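Long-range contacts in hydrolase, isochorismatase family (PDB 4L07), which is a maleamate amidase of the isochorismatase family, which probably hydrolyses maleamate to maleate and ammonia: residues F67-Y72 against R97-D102; A144-C149 against C171-K176; H21-V26 against T134-V139. All blocks are in the same frame, centred on the assembly; numbering follows the deposited sequence.

Contact 1 of 3, residues F67-Y72 against R97-D102; sequences FTTIAY and RLVEID
T69 and V99 cross at about a right angle, and a single hydrogen bond is made at that crossing. T69 holds OG1 anti to its backbone N (chi1 -169°), which aims the hydroxyl at the other segment, where it donates to V99 O at 2.8 Å. OG1 lies in the carbonyl plane on a lone pair, with a C=O...OG1 angle of 125°, so the rotation of the hydroxyl is set by this bond. V99 places CG1 anti to its own N and splits its methyls between two targets. V99 CG1 presses on A71 CB at 3.3 Å, tighter than usual van der Waals contact, whereas V99 CG2 lies 3.4 Å from I70 O. In the parallel sheet of this alpha/beta fold, strand 65-70 runs between 112-116 and 22-27, and R97-D102 belongs to the irregular connection that leads on to 112-116. The connection meets the side of the strand that carries F67 and T69; T68 points the other way and bonds through OG1 to D28. I101 spans the strand from F67 to T69 with two differently directed branches. With CG1 anti to the carbonyl carbon and the chain folded at its second torsion, I101 CD1 comes to 3.6 Å from T68 O, close to T69 CB as well. I101 CG2, anti to the backbone N, meets the F67 ring obliquely, 3.7 Å from F67 CD2.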
loop_
_atom_site.group_PDB
_atom_site.type_symbol
_atom_site.label_atom_id
_atom_site.label_comp_id
_atom_site.label_asym_id
_atom_site.label_seq_id
_atom_site.Cartn_x
_atom_site.Cartn_y
_atom_site.Cartn_z
ATOM N N PHE A 67 6.492 12.165 14.064
ATOM C CA PHE A 67 7.838 11.589 14.096
ATOM C C PHE A 67 7.808 10.132 13.657
ATOM O O PHE A 67 6.856 9.414 13.953
ATOM C CB PHE A 67 8.408 11.645 15.518
ATOM C CG PHE A 67 8.668 13.037 16.020
ATOM C CD1 PHE A 67 7.630 13.834 16.504
ATOM C CD2 PHE A 67 9.965 13.545 16.039
ATOM C CE1 PHE A 67 7.875 15.120 16.971
ATOM C CE2 PHE A 67 10.218 14.829 16.509
ATOM C CZ PHE A 67 9.173 15.616 16.971
ATOM N N THR A 68 8.860 9.695 12.965
ATOM C CA THR A 68 9.004 8.288 12.595
ATOM C C THR A 68 10.234 7.666 13.241
ATOM O O THR A 68 11.195 8.364 13.573
ATOM C CB THR A 68 9.062 8.088 11.061
ATOM O OG1 THR A 68 10.367 8.408 10.578
ATOM C CG2 THR A 68 8.042 8.971 10.357
ATOM N N THR A 69 10.191 6.352 13.422
ATOM C CA THR A 69 11.320 5.590 13.935
ATOM C C THR A 69 11.288 4.202 13.301
ATOM O O THR A 69 10.209 3.670 12.999
ATOM C CB THR A 69 11.314 5.508 15.489
ATOM O OG1 THR A 69 12.559 4.981 15.965
ATOM C CG2 THR A 69 10.168 4.634 16.001
ATOM N N ILE A 70 12.470 3.641 13.073
ATOM C CA ILE A 70 12.605 2.253 12.658
ATOM C C ILE A 70 12.819 1.411 13.917
ATOM O O ILE A 70 13.760 1.650 14.682
ATOM C CB ILE A 70 13.806 2.055 11.700
ATOM C CG1 ILE A 70 13.569 2.787 10.365
ATOM C CG2 ILE A 70 14.071 0.569 11.483
ATOM C CD1 ILE A 70 14.798 2.883 9.472
ATOM N N ALA A 71 11.946 0.432 14.133
ATOM C CA ALA A 71 12.080 -0.484 15.269
ATOM C C ALA A 71 11.621 -1.886 14.888
ATOM O O ALA A 71 10.615 -2.035 14.190
ATOM C CB ALA A 71 11.277 0.024 16.458
ATOM N N TYR A 72 12.365 -2.897 15.340
ATOM C CA TYR A 72 12.067 -4.308 15.051
ATOM C C TYR A 72 11.875 -5.170 16.285
ATOM O O TYR A 72 12.546 -4.988 17.300
ATOM C CB TYR A 72 13.186 -4.955 14.237
ATOM C CG TYR A 72 13.499 -4.219 12.974
ATOM C CD1 TYR A 72 12.637 -4.282 11.882
ATOM C CD2 TYR A 72 14.645 -3.435 12.876
ATOM C CE1 TYR A 72 12.914 -3.585 10.717
ATOM C CE2 TYR A 72 14.933 -2.738 11.717
ATOM C CZ TYR A 72 14.064 -2.823 10.642
ATOM O OH TYR A 72 14.334 -2.133 9.490
ATOM N N ARG A 97 17.379 1.919 23.565
ATOM C CA ARG A 97 17.561 3.362 23.448
ATOM C C ARG A 97 17.650 3.809 21.982
ATOM O O ARG A 97 17.276 4.933 21.656
ATOM C CB ARG A 97 18.808 3.814 24.220
ATOM C CG ARG A 97 18.931 5.325 24.378
ATOM C CD ARG A 97 20.102 5.705 25.273
ATOM N NE ARG A 97 20.295 7.153 25.317
ATOM C CZ ARG A 97 21.082 7.836 24.487
ATOM N NH1 ARG A 97 21.196 9.155 24.605
ATOM N NH2 ARG A 97 21.756 7.206 23.537
ATOM N N LEU A 98 18.122 2.916 21.112
ATOM C CA LEU A 98 18.371 3.238 19.698
ATOM C C LEU A 98 17.107 3.727 18.989
ATOM O O LEU A 98 17.178 4.567 18.092
ATOM C CB LEU A 98 18.927 2.016 18.942
ATOM C CG LEU A 98 20.221 1.214 19.205
ATOM C CD1 LEU A 98 21.343 1.531 18.218
ATOM C CD2 LEU A 98 20.697 1.223 20.656
ATOM N N VAL A 99 15.954 3.203 19.409
ATOM C CA VAL A 99 14.681 3.461 18.738
ATOM C C VAL A 99 13.950 4.692 19.286
ATOM O O VAL A 99 12.974 5.165 18.692
ATOM C CB VAL A 99 13.791 2.200 18.798
ATOM C CG1 VAL A 99 12.385 2.487 18.296
ATOM C CG2 VAL A 99 14.438 1.076 17.997
ATOM N N GLU A 100 14.431 5.212 20.415
ATOM C CA GLU A 100 13.830 6.383 21.048
ATOM C C GLU A 100 14.157 7.650 20.277
ATOM O O GLU A 100 15.288 7.817 19.804
ATOM C CB GLU A 100 14.322 6.514 22.496
ATOM C CG GLU A 100 13.798 5.434 23.429
ATOM C CD GLU A 100 12.321 5.601 23.744
ATOM O OE1 GLU A 100 11.581 4.598 23.654
ATOM O OE2 GLU A 100 11.892 6.732 24.072
ATOM N N ILE A 101 13.173 8.538 20.168
ATOM C CA ILE A 101 13.338 9.808 19.471
ATOM C C ILE A 101 14.284 10.678 20.290
ATOM O O ILE A 101 14.128 10.795 21.505
ATOM C CB ILE A 101 11.981 10.520 19.240
ATOM C CG1 ILE A 101 11.012 9.622 18.438
ATOM C CG2 ILE A 101 12.165 11.867 18.546
ATOM C CD1 ILE A 101 11.546 9.140 17.097
ATOM N N ASP A 102 15.276 11.258 19.624
ATOM C CA ASP A 102 16.256 12.113 20.290
ATOM C C ASP A 102 15.566 13.339 20.906
ATOM O O ASP A 102 14.822 14.049 20.228
ATOM C CB ASP A 102 17.346 12.525 19.296
ATOM C CG ASP A 102 18.563 13.141 19.970
ATOM O OD1 ASP A 102 18.385 13.896 20.945
ATOM O OD2 ASP A 102 19.697 12.872 19.515
#

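Contact 2 of 3, residues A144-C149 against C171-K176; sequences ATTSGC and CADRAK. With SO4 (sulfate ion), chain C.
Strand 138-144, helix 146-159 and strand 163-172 form a beta-alpha-beta unit, and here the first turn of its helix meets the end of its second strand. The tight part centres on the D173 carboxylate. D173 OD2 is gripped twice by S147: OG bonds on the syn lone pair at 2.7 Å, while N donates from above the carboxylate plane at 2.9 Å. D173 OD1 turns its anti lone pair to R174 N at 2.6 Å, so three bonds hold the carboxylate against rotation, and the amide-rich N-terminus of helix 146-159 would be expected to stabilise its charge. Beside it A172 O accepts from T146 N at 2.9 Å, 37° out of the carbonyl plane, and T145 CA-H approaches the same oxygen.

The more open side, partly exposed and facing the second subunit, is held through an anion. R174 crosses T145 at about a right angle, with T145 CG2 over one guanidinium face. R174 NH1 and NH2 both donate to O1 of a sulfate, probably from the crystallisation liquor, at 2.8 Å each; K189 of the second subunit also bonds the ion. Two amides near the cis peptide before T145 resemble the oxyanion hole of isochorismatase-family hydrolases, where a cysteine like C149 is probably the nucleophile: sulfate O2 accepts from T145 OG1, from T145 N at 2.9 Å and, nearly straight at 174°, from C149 N at 2.8 Å.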
loop_
_atom_site.group_PDB
_atom_site.type_symbol
_atom_site.label_atom_id
_atom_site.label_comp_id
_atom_site.label_asym_id
_atom_site.label_seq_id
_atom_site.Cartn_x
_atom_site.Cartn_y
_atom_site.Cartn_z
ATOM N N ALA A 144 16.882 11.993 9.114
ATOM C CA ALA A 144 18.109 11.278 8.775
ATOM C C ALA A 144 17.783 9.912 8.169
ATOM O O ALA A 144 16.887 9.232 8.659
ATOM C CB ALA A 144 18.971 11.109 10.018
ATOM N N THR A 145 18.485 9.495 7.113
ATOM C CA THR A 145 19.508 10.292 6.439
ATOM C C THR A 145 18.953 10.800 5.119
ATOM O O THR A 145 18.024 10.215 4.552
ATOM C CB THR A 145 20.788 9.479 6.151
ATOM O OG1 THR A 145 20.479 8.384 5.268
ATOM C CG2 THR A 145 21.381 8.938 7.444
ATOM N N THR A 146 19.529 11.886 4.623
ATOM C CA THR A 146 19.070 12.495 3.372
ATOM C C THR A 146 18.936 11.482 2.238
ATOM O O THR A 146 17.898 11.428 1.566
ATOM C CB THR A 146 20.013 13.619 2.934
ATOM O OG1 THR A 146 20.349 14.401 4.085
ATOM C CG2 THR A 146 19.344 14.504 1.896
ATOM N N SER A 147 19.980 10.678 2.047
ATOM C CA SER A 147 20.023 9.731 0.932
ATOM C C SER A 147 19.203 8.468 1.162
ATOM O O SER A 147 18.916 7.747 0.212
ATOM C CB SER A 147 21.465 9.364 0.566
ATOM O OG SER A 147 22.184 8.828 1.669
ATOM N N GLY A 148 18.828 8.204 2.413
ATOM C CA GLY A 148 18.114 6.976 2.762
ATOM C C GLY A 148 16.653 7.225 3.068
ATOM O O GLY A 148 15.838 7.430 2.159
ATOM N N CYS A 149 16.326 7.225 4.360
ATOM C CA CYS A 149 14.947 7.378 4.826
ATOM C C CYS A 149 14.272 8.686 4.391
ATOM O O CYS A 149 13.085 8.689 4.064
ATOM C CB CYS A 149 14.882 7.210 6.340
ATOM N N CYS A 171 18.202 18.145 7.241
ATOM C CA CYS A 171 18.482 16.805 6.761
ATOM C C CYS A 171 19.938 16.456 7.036
ATOM O O CYS A 171 20.841 17.193 6.636
ATOM C CB CYS A 171 18.166 16.720 5.268
ATOM S SG CYS A 171 16.412 16.960 4.878
ATOM N N ALA A 172 20.157 15.342 7.730
ATOM C CA ALA A 172 21.505 14.883 8.073
ATOM C C ALA A 172 21.859 13.622 7.287
ATOM O O ALA A 172 20.986 12.813 6.965
ATOM C CB ALA A 172 21.607 14.628 9.570
ATOM N N ASP A 173 23.138 13.456 6.972
ATOM C CA ASP A 173 23.605 12.242 6.312
ATOM C C ASP A 173 25.017 11.858 6.766
ATOM O O ASP A 173 25.685 12.627 7.487
ATOM C CB ASP A 173 23.542 12.410 4.786
ATOM C CG ASP A 173 23.298 11.094 4.061
ATOM O OD1 ASP A 173 23.704 10.032 4.582
ATOM O OD2 ASP A 173 22.700 11.124 2.962
ATOM N N ARG A 174 25.455 10.673 6.345
ATOM C CA ARG A 174 26.754 10.101 6.713
ATOM C C ARG A 174 27.905 10.676 5.916
ATOM O O ARG A 174 29.056 10.581 6.335
ATOM C CB ARG A 174 26.739 8.585 6.519
ATOM C CG ARG A 174 25.804 7.895 7.479
ATOM C CD ARG A 174 25.731 6.396 7.293
ATOM N NE ARG A 174 24.739 5.877 8.226
ATOM C CZ ARG A 174 23.448 5.732 7.947
ATOM N NH1 ARG A 174 22.983 6.038 6.736
ATOM N NH2 ARG A 174 22.622 5.276 8.882
ATOM N N ALA A 175 27.587 11.247 4.758
ATOM C CA ALA A 175 28.589 11.796 3.843
ATOM C C ALA A 175 27.943 12.833 2.944
ATOM O O ALA A 175 26.739 12.770 2.677
ATOM C CB ALA A 175 29.219 10.688 3.009
ATOM N N LYS A 176 28.751 13.784 2.483
ATOM C CA LYS A 176 28.278 14.897 1.664
ATOM C C LYS A 176 27.765 14.448 0.291
ATOM O O LYS A 176 26.748 14.954 -0.187
ATOM C CB LYS A 176 29.405 15.923 1.505
ATOM C CG LYS A 176 29.034 17.205 0.783
ATOM C CD LYS A 176 30.228 18.155 0.784
ATOM C CE LYS A 176 30.034 19.322 -0.169
ATOM N NZ LYS A 176 31.258 20.174 -0.202
HETATM S S SO4 C . 19.108 5.504 6.472
HETATM O O1 SO4 C . 20.277 5.691 7.372
HETATM O O2 SO4 C . 18.487 6.796 6.154
HETATM O O3 SO4 C . 19.562 4.877 5.211
HETATM O O4 SO4 C . 18.099 4.611 7.106
#

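Contact 3 of 3, residues H21-V26 against T134-V139; sequences HPAIIV and TNTDTV
The backbones run parallel through the bridges P22-T138 and A23-V139, although the touching parts, 21-25 and 135-139, are 49° apart end to end. A23 N donates to T138 O at 2.9 Å, nearly along the C=O axis; P22 CA-H points to the same T138 O, and V139 CA-H to A23 O. At H21 and D137 the pairing becomes irregular: D137 N bonds H21 O at 3.0 Å in the carbonyl plane, on a lone pair. D137 then folds back, with CG in the crowded position between its own N and carbonyl carbon (chi1 58°), so that OD1 receives H21 N at 2.9 Å from above the carboxylate plane. T138 OG1 donates to OD1 as well, and OD2 accepts from V20 N; the carboxylate thus ties together the start of both strands. These are the first and fourth strands in chain order, neighbours in the middle of the 3-2-1-4-5-6 parallel sheet. Helix 127-133 ends in a Schellman motif with N135, at positive phi, as its C-prime residue. The exposed H21 ring lies at 47° to the D137 carboxylate plane, while H21 CB touches N135 O at 3.2 Å, a buried oxygen without a polar partner in the model. Deeper in, T136 CG2, anti to its backbone N, packs on A23 CB at 3.6 Å. I25 crosses V139 obliquely, I25 CD1 touching V139 CB at 3.8 Å.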
loop_
_atom_site.group_PDB
_atom_site.type_symbol
_atom_site.label_atom_id
_atom_site.label_comp_id
_atom_site.label_asym_id
_atom_site.label_seq_id
_atom_site.Cartn_x
_atom_site.Cartn_y
_atom_site.Cartn_z
ATOM N N HIS A 21 -2.596 23.540 4.140
ATOM C CA HIS A 21 -2.696 22.597 5.259
ATOM C C HIS A 21 -1.423 21.816 5.454
ATOM O O HIS A 21 -1.310 20.661 5.019
ATOM C CB HIS A 21 -3.895 21.672 5.088
ATOM C CG HIS A 21 -5.215 22.400 4.992
ATOM N ND1 HIS A 21 -5.785 23.008 6.053
ATOM C CD2 HIS A 21 -6.068 22.609 3.913
ATOM C CE1 HIS A 21 -6.946 23.575 5.672
ATOM N NE2 HIS A 21 -7.120 23.330 4.365
ATOM N N PRO A 22 -0.434 22.441 6.117
ATOM C CA PRO A 22 0.892 21.867 6.300
ATOM C C PRO A 22 0.956 20.798 7.383
ATOM O O PRO A 22 0.194 20.846 8.350
ATOM C CB PRO A 22 1.746 23.071 6.737
ATOM C CG PRO A 22 0.884 24.284 6.559
ATOM C CD PRO A 22 -0.522 23.793 6.692
ATOM N N ALA A 23 1.886 19.862 7.212
ATOM C CA ALA A 23 2.252 18.905 8.245
ATOM C C ALA A 23 3.757 18.681 8.207
ATOM O O ALA A 23 4.387 18.758 7.139
ATOM C CB ALA A 23 1.502 17.591 8.060
ATOM N N ILE A 24 4.336 18.436 9.379
ATOM C CA ILE A 24 5.771 18.214 9.502
ATOM C C ILE A 24 6.017 16.722 9.730
ATOM O O ILE A 24 5.425 16.119 10.632
ATOM C CB ILE A 24 6.373 19.025 10.686
ATOM C CG1 ILE A 24 5.794 20.457 10.764
ATOM C CG2 ILE A 24 7.905 18.982 10.685
ATOM C CD1 ILE A 24 5.993 21.349 9.547
ATOM N N ILE A 25 6.886 16.134 8.914
ATOM C CA ILE A 25 7.311 14.748 9.113
ATOM C C ILE A 25 8.783 14.748 9.515
ATOM O O ILE A 25 9.633 15.226 8.766
ATOM C CB ILE A 25 7.117 13.886 7.845
ATOM C CG1 ILE A 25 5.692 14.044 7.293
ATOM C CG2 ILE A 25 7.477 12.431 8.136
ATOM C CD1 ILE A 25 5.528 13.569 5.861
ATOM N N VAL A 26 9.066 14.226 10.701
ATOM C CA VAL A 26 10.439 14.139 11.208
ATOM C C VAL A 26 10.896 12.689 11.097
ATOM O O VAL A 26 10.493 11.827 11.877
ATOM C CB VAL A 26 10.534 14.636 12.664
ATOM C CG1 VAL A 26 11.987 14.675 13.134
ATOM C CG2 VAL A 26 9.908 16.012 12.778
ATOM N N THR A 134 -6.283 14.284 8.244
ATOM C CA THR A 134 -6.155 15.650 8.752
ATOM C C THR A 134 -6.248 16.668 7.616
ATOM O O THR A 134 -5.980 17.855 7.826
ATOM C CB THR A 134 -4.829 15.861 9.515
ATOM O OG1 THR A 134 -3.741 15.366 8.727
ATOM C CG2 THR A 134 -4.845 15.134 10.858
ATOM N N ASN A 135 -6.629 16.190 6.426
ATOM C CA ASN A 135 -6.742 17.015 5.213
ATOM C C ASN A 135 -5.457 17.782 4.897
ATOM O O ASN A 135 -5.495 18.949 4.503
ATOM C CB ASN A 135 -7.934 17.978 5.315
ATOM C CG ASN A 135 -9.257 17.252 5.420
ATOM O OD1 ASN A 135 -9.572 16.394 4.594
ATOM N ND2 ASN A 135 -10.039 17.586 6.443
ATOM N N THR A 136 -4.323 17.117 5.090
ATOM C CA THR A 136 -3.012 17.698 4.803
ATOM C C THR A 136 -2.842 17.796 3.289
ATOM O O THR A 136 -3.251 16.886 2.568
ATOM C CB THR A 136 -1.890 16.821 5.402
ATOM O OG1 THR A 136 -2.020 16.794 6.827
ATOM C CG2 THR A 136 -0.510 17.351 5.046
ATOM N N ASP A 137 -2.262 18.900 2.812
ATOM C CA ASP A 137 -1.966 19.049 1.382
ATOM C C ASP A 137 -0.480 19.260 1.075
ATOM O O ASP A 137 -0.045 19.075 -0.070
ATOM C CB ASP A 137 -2.822 20.151 0.732
ATOM C CG ASP A 137 -2.651 21.522 1.388
ATOM O OD1 ASP A 137 -1.627 21.782 2.051
ATOM O OD2 ASP A 137 -3.559 22.363 1.211
ATOM N N THR A 138 0.283 19.643 2.095
ATOM C CA THR A 138 1.697 19.977 1.936
ATOM C C THR A 138 2.473 19.430 3.126
ATOM O O THR A 138 2.106 19.677 4.280
ATOM C CB THR A 138 1.909 21.505 1.850
ATOM O OG1 THR A 138 1.004 22.061 0.891
ATOM C CG2 THR A 138 3.347 21.839 1.437
ATOM N N VAL A 139 3.534 18.676 2.846
ATOM C CA VAL A 139 4.370 18.121 3.908
ATOM C C VAL A 139 5.764 18.731 3.879
ATOM O O VAL A 139 6.310 19.013 2.803
ATOM C CB VAL A 139 4.445 16.572 3.892
ATOM C CG1 VAL A 139 3.064 15.967 4.143
ATOM C CG2 VAL A 139 5.035 16.042 2.587
#

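How the contacts relate
All three contacts are largely buried and reach the same parallel sheet, but only contact 3 pairs strands regularly; contact 1 lays a loop against strand 65-70, and contact 2 joins a helix start to a strand end. Contacts 1 and 3 meet directly on neighbouring strands, where T68 N lies 2.9 Å from V26 O, a probable hydrogen bond, and F67 packs on V26. Contact 2 touches neither, though strand 138-144 of contact 3 leads into its helix. Chemistry follows place: contact 1 is mostly apolar, contact 3 is backbone pairing tied at its start by the D137 carboxylate, with exposed H21 at its edge, and contact 2 is the most polar, binding an anion beside the second subunit.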